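Side-chain contacts in 3-oxoacyl-[acyl-carrier-protein] synthase 2 (Rickettsia rickettsii, PDB 4JGA), which probably catalyses the condensation of malonyl-acyl carrier protein with a growing acyl chain, the elongation step of bacterial fatty acid synthesis: residues Y97-A102 and G166-K171; L23-P28 and N34-N39. All coordinates share one frame; numbering follows the deposited sequence.

From the N terminus the chain runs along strand 18-26, turns, and enters helix 33-41; interaction 2 closes this short turn, leaving only five residues between segments 23-28 and 34-39. Much later, interaction 1 joins helix 93-109 to helix 163-172, closing a loop of 63 residues. The two loops follow each other in series and neither nest nor cross. The centres of the two contacts lie about 17 Å apart, yet their segments touch where helix 93-109 meets strand 18-26: A101 CB packs 3.8 Å from G24 O. Interaction 2 joins helix 33-41 to strand 18-26 of the large mixed sheet, and interaction 1 pairs two helices that both rest on that sheet.

Interaction 1 of 2, residues Y97-A102 and G166-K171; sequences YGVAAA and GLVSIK
The CB methyl of A102 and the two branches of V168 form the tight spot between helices 93-109 and 163-172. V168 CG2 lies 3.8 Å from A102 CB and V168 CG1 4.1 Å from it, so the alanine methyl meets both prongs of the valine fork. The first torsion of V168 explains this: with CG1 opposite the backbone N (chi1 176°), CG2 swings beside that nitrogen and the fork opens onto the neighbouring helix. V99, one turn before A102, makes longer contacts but is the residue most covered by the other segment. Its CG2 reaches V168 CG2 at 4.3 Å and L167 CB at the same separation, bridging two successive residues of the second helix.

The short segments approach to 10.0 Å between axes and cross at -40°; they meet through apolar carbons alone. Farther along, the packing loosens toward K171, whose aliphatic chain passes V99 at a nearest approach of 4.7 Å, between K171 CD and V99 CG1. This lysine is partly exposed, but its NZ is held by F79 O and T103 OG1, and T103 OG1 also bonds V99 O, giving that edge a polar border. I170, likewise partly exposed, packs on H291 of the second subunit.

Below the buried core, A102 rests on V260 of strand 257-265 and V168 on L124 and L126 of strand 122-127. Two helices side by side over one sheet in this way make up a helical layer of the layered alpha/beta architecture of the thiolase fold.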
# COMPACT_ATOMS: atom_id res chain seq x y z
N TYR A 97 -12.42 10.39 -6.51
CA TYR A 97 -12.59 11.02 -5.22
C TYR A 97 -11.24 11.51 -4.67
O TYR A 97 -11.14 12.61 -4.14
CB TYR A 97 -13.22 10.06 -4.22
CG TYR A 97 -14.59 9.54 -4.59
CD1 TYR A 97 -15.46 10.24 -5.45
CD2 TYR A 97 -15.04 8.33 -4.07
CE1 TYR A 97 -16.73 9.75 -5.75
CE2 TYR A 97 -16.30 7.84 -4.36
CZ TYR A 97 -17.13 8.53 -5.21
OH TYR A 97 -18.37 8.01 -5.47
N GLY A 98 -10.21 10.68 -4.81
CA GLY A 98 -8.85 10.98 -4.34
C GLY A 98 -8.28 12.21 -5.04
O GLY A 98 -7.73 13.09 -4.40
N VAL A 99 -8.41 12.26 -6.35
CA VAL A 99 -7.89 13.39 -7.11
C VAL A 99 -8.64 14.66 -6.74
O VAL A 99 -8.04 15.71 -6.61
CB VAL A 99 -7.95 13.12 -8.62
CG1 VAL A 99 -7.54 14.35 -9.42
CG2 VAL A 99 -7.01 11.97 -8.99
N ALA A 100 -9.94 14.55 -6.54
CA ALA A 100 -10.73 15.70 -6.13
C ALA A 100 -10.28 16.23 -4.75
O ALA A 100 -10.06 17.44 -4.58
CB ALA A 100 -12.21 15.34 -6.13
N ALA A 101 -10.14 15.35 -3.77
CA ALA A 101 -9.70 15.78 -2.44
C ALA A 101 -8.26 16.37 -2.48
O ALA A 101 -7.96 17.37 -1.83
CB ALA A 101 -9.81 14.65 -1.44
N ALA A 102 -7.38 15.76 -3.25
CA ALA A 102 -6.01 16.21 -3.33
C ALA A 102 -5.93 17.57 -4.03
O ALA A 102 -5.15 18.41 -3.66
CB ALA A 102 -5.16 15.21 -4.07
N GLY A 166 -0.08 8.44 -8.65
CA GLY A 166 0.38 8.68 -10.02
C GLY A 166 -0.25 9.93 -10.68
O GLY A 166 0.45 10.78 -11.20
N LEU A 167 -1.58 10.00 -10.66
CA LEU A 167 -2.29 11.08 -11.33
C LEU A 167 -2.12 12.43 -10.66
O LEU A 167 -2.04 13.43 -11.36
CB LEU A 167 -3.78 10.75 -11.53
CG LEU A 167 -4.07 9.73 -12.64
CD1 LEU A 167 -5.58 9.56 -12.75
CD2 LEU A 167 -3.52 10.20 -13.96
N VAL A 168 -2.07 12.47 -9.33
CA VAL A 168 -1.86 13.71 -8.62
C VAL A 168 -0.44 14.16 -8.92
O VAL A 168 -0.20 15.33 -9.17
CB VAL A 168 -2.09 13.57 -7.12
CG1 VAL A 168 -1.77 14.85 -6.35
CG2 VAL A 168 -3.53 13.16 -6.86
N SER A 169 0.51 13.21 -8.97
CA SER A 169 1.89 13.55 -9.30
C SER A 169 1.97 14.19 -10.69
O SER A 169 2.64 15.19 -10.90
CB SER A 169 2.77 12.28 -9.22
OG SER A 169 4.03 12.44 -9.87
N ILE A 170 1.28 13.59 -11.64
CA ILE A 170 1.27 14.10 -13.00
C ILE A 170 0.61 15.48 -13.06
O ILE A 170 1.10 16.36 -13.70
CB ILE A 170 0.57 13.13 -13.94
CG1 ILE A 170 1.43 11.86 -14.07
CG2 ILE A 170 0.27 13.80 -15.32
CD1 ILE A 170 0.66 10.67 -14.65
N LYS A 171 -0.50 15.64 -12.36
CA LYS A 171 -1.22 16.87 -12.39
C LYS A 171 -0.33 18.02 -11.96
O LYS A 171 -0.35 19.07 -12.60
CB LYS A 171 -2.43 16.81 -11.45
CG LYS A 171 -3.32 18.06 -11.55
CD LYS A 171 -4.74 17.81 -11.02
CE LYS A 171 -5.61 19.06 -11.20
NZ LYS A 171 -6.98 18.81 -10.65

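Interaction 2 of 2, residues L23-P28 and N34-N39; sequences LGLVTP and NSSWKN
T27 turns its hydroxyl between its own backbone N and carbonyl carbon (chi1 79°), while S36 holds OG opposite its carbonyl carbon (chi1 -63°), and these two rotations point the hydroxyls at each other across the gap between the strand end and the helix. T27 OG1 donates to S36 OG over 2.9 Å.

Neither oxygen depends on this bond alone. S36 OG also bonds the carbonyl oxygen of N32, one turn back, as a serine in a helix often does. T27 OG1 is hydrogen-bonded to V29 N, the side-chain-to-backbone link of an ST turn. A small polar chain therefore runs from the turn after the strand, through both hydroxyls, to the start of the helix, and it satisfies two buried groups.

The apolar part lies beside it. L25 CD1 touches S36 CB at 4.1 Å, and T27 CG2 comes within 3.8 Å of S36 OG, so the serine is covered by carbon as well as by oxygen from the strand and the residue that follows it.

L25 continues onto V33 of the same helix and onto I374 and F375 of helix 368-382, where W37 also packs, against L378. V26, whose side chain leaves the strand the other way, meets helix 93-109; strand 18-26 thus passes between helices 33-41 and 368-382 on one face and helix 93-109 on the other.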
# COMPACT_ATOMS: atom_id res chain seq x y z
N LEU A 23 -6.06 21.16 3.30
CA LEU A 23 -7.11 20.17 3.56
C LEU A 23 -8.00 19.99 2.35
O LEU A 23 -8.32 20.95 1.64
CB LEU A 23 -7.99 20.56 4.73
CG LEU A 23 -7.33 21.06 6.01
CD1 LEU A 23 -8.40 21.57 6.98
CD2 LEU A 23 -6.49 19.97 6.67
N GLY A 24 -8.38 18.72 2.11
CA GLY A 24 -9.27 18.35 1.01
C GLY A 24 -10.22 17.23 1.41
O GLY A 24 -9.78 16.23 2.01
N LEU A 25 -11.51 17.38 1.06
CA LEU A 25 -12.53 16.41 1.45
C LEU A 25 -13.58 16.18 0.38
O LEU A 25 -14.09 17.13 -0.22
CB LEU A 25 -13.26 16.87 2.73
CG LEU A 25 -12.57 16.65 4.05
CD1 LEU A 25 -13.37 17.34 5.15
CD2 LEU A 25 -12.39 15.17 4.37
N VAL A 26 -13.91 14.91 0.16
CA VAL A 26 -15.13 14.50 -0.54
C VAL A 26 -15.81 13.47 0.35
O VAL A 26 -15.26 12.39 0.58
CB VAL A 26 -14.86 13.88 -1.90
CG1 VAL A 26 -16.17 13.46 -2.57
CG2 VAL A 26 -14.13 14.89 -2.78
N THR A 27 -16.96 13.83 0.90
CA THR A 27 -17.63 12.99 1.89
C THR A 27 -19.14 12.89 1.63
O THR A 27 -19.69 13.65 0.84
CB THR A 27 -17.42 13.50 3.33
OG1 THR A 27 -18.30 14.60 3.59
CG2 THR A 27 -15.93 13.89 3.59
N PRO A 28 -19.81 11.94 2.27
CA PRO A 28 -21.24 11.83 2.14
C PRO A 28 -22.03 13.06 2.67
O PRO A 28 -23.23 13.13 2.46
CB PRO A 28 -21.55 10.60 2.99
CG PRO A 28 -20.35 9.77 2.87
CD PRO A 28 -19.23 10.75 2.91
N ASN A 34 -15.52 22.79 3.38
CA ASN A 34 -16.41 23.73 4.07
C ASN A 34 -17.80 23.18 4.22
O ASN A 34 -18.37 23.26 5.28
CB ASN A 34 -16.50 25.05 3.33
CG ASN A 34 -15.26 25.87 3.46
OD1 ASN A 34 -14.47 25.71 4.40
ND2 ASN A 34 -15.06 26.75 2.51
N SER A 35 -18.33 22.61 3.16
CA SER A 35 -19.66 22.05 3.23
C SER A 35 -19.67 20.80 4.15
O SER A 35 -20.58 20.66 4.95
CB SER A 35 -20.20 21.73 1.83
OG SER A 35 -19.38 20.77 1.19
N SER A 36 -18.65 19.93 4.03
CA SER A 36 -18.59 18.72 4.86
C SER A 36 -18.57 19.09 6.36
O SER A 36 -19.30 18.52 7.16
CB SER A 36 -17.37 17.85 4.54
OG SER A 36 -17.38 17.35 3.22
N TRP A 37 -17.72 20.05 6.72
CA TRP A 37 -17.48 20.40 8.12
C TRP A 37 -18.69 21.10 8.70
O TRP A 37 -19.08 20.79 9.82
CB TRP A 37 -16.20 21.23 8.27
CG TRP A 37 -15.87 21.63 9.65
CD1 TRP A 37 -15.73 22.91 10.13
CD2 TRP A 37 -15.63 20.76 10.75
NE1 TRP A 37 -15.44 22.87 11.46
CE2 TRP A 37 -15.36 21.56 11.87
CE3 TRP A 37 -15.61 19.37 10.90
CZ2 TRP A 37 -15.07 21.02 13.12
CZ3 TRP A 37 -15.33 18.84 12.12
CH2 TRP A 37 -15.07 19.65 13.23
N LYS A 38 -19.31 22.02 7.95
CA LYS A 38 -20.57 22.62 8.42
C LYS A 38 -21.60 21.52 8.73
O LYS A 38 -22.24 21.55 9.78
CB LYS A 38 -21.16 23.66 7.44
N ASN A 39 -21.76 20.56 7.82
CA ASN A 39 -22.74 19.49 8.04
C ASN A 39 -22.43 18.56 9.20
O ASN A 39 -23.34 18.18 9.96
CB ASN A 39 -23.00 18.70 6.76
CG ASN A 39 -23.87 19.48 5.80
OD1 ASN A 39 -24.69 20.29 6.22
ND2 ASN A 39 -23.70 19.24 4.53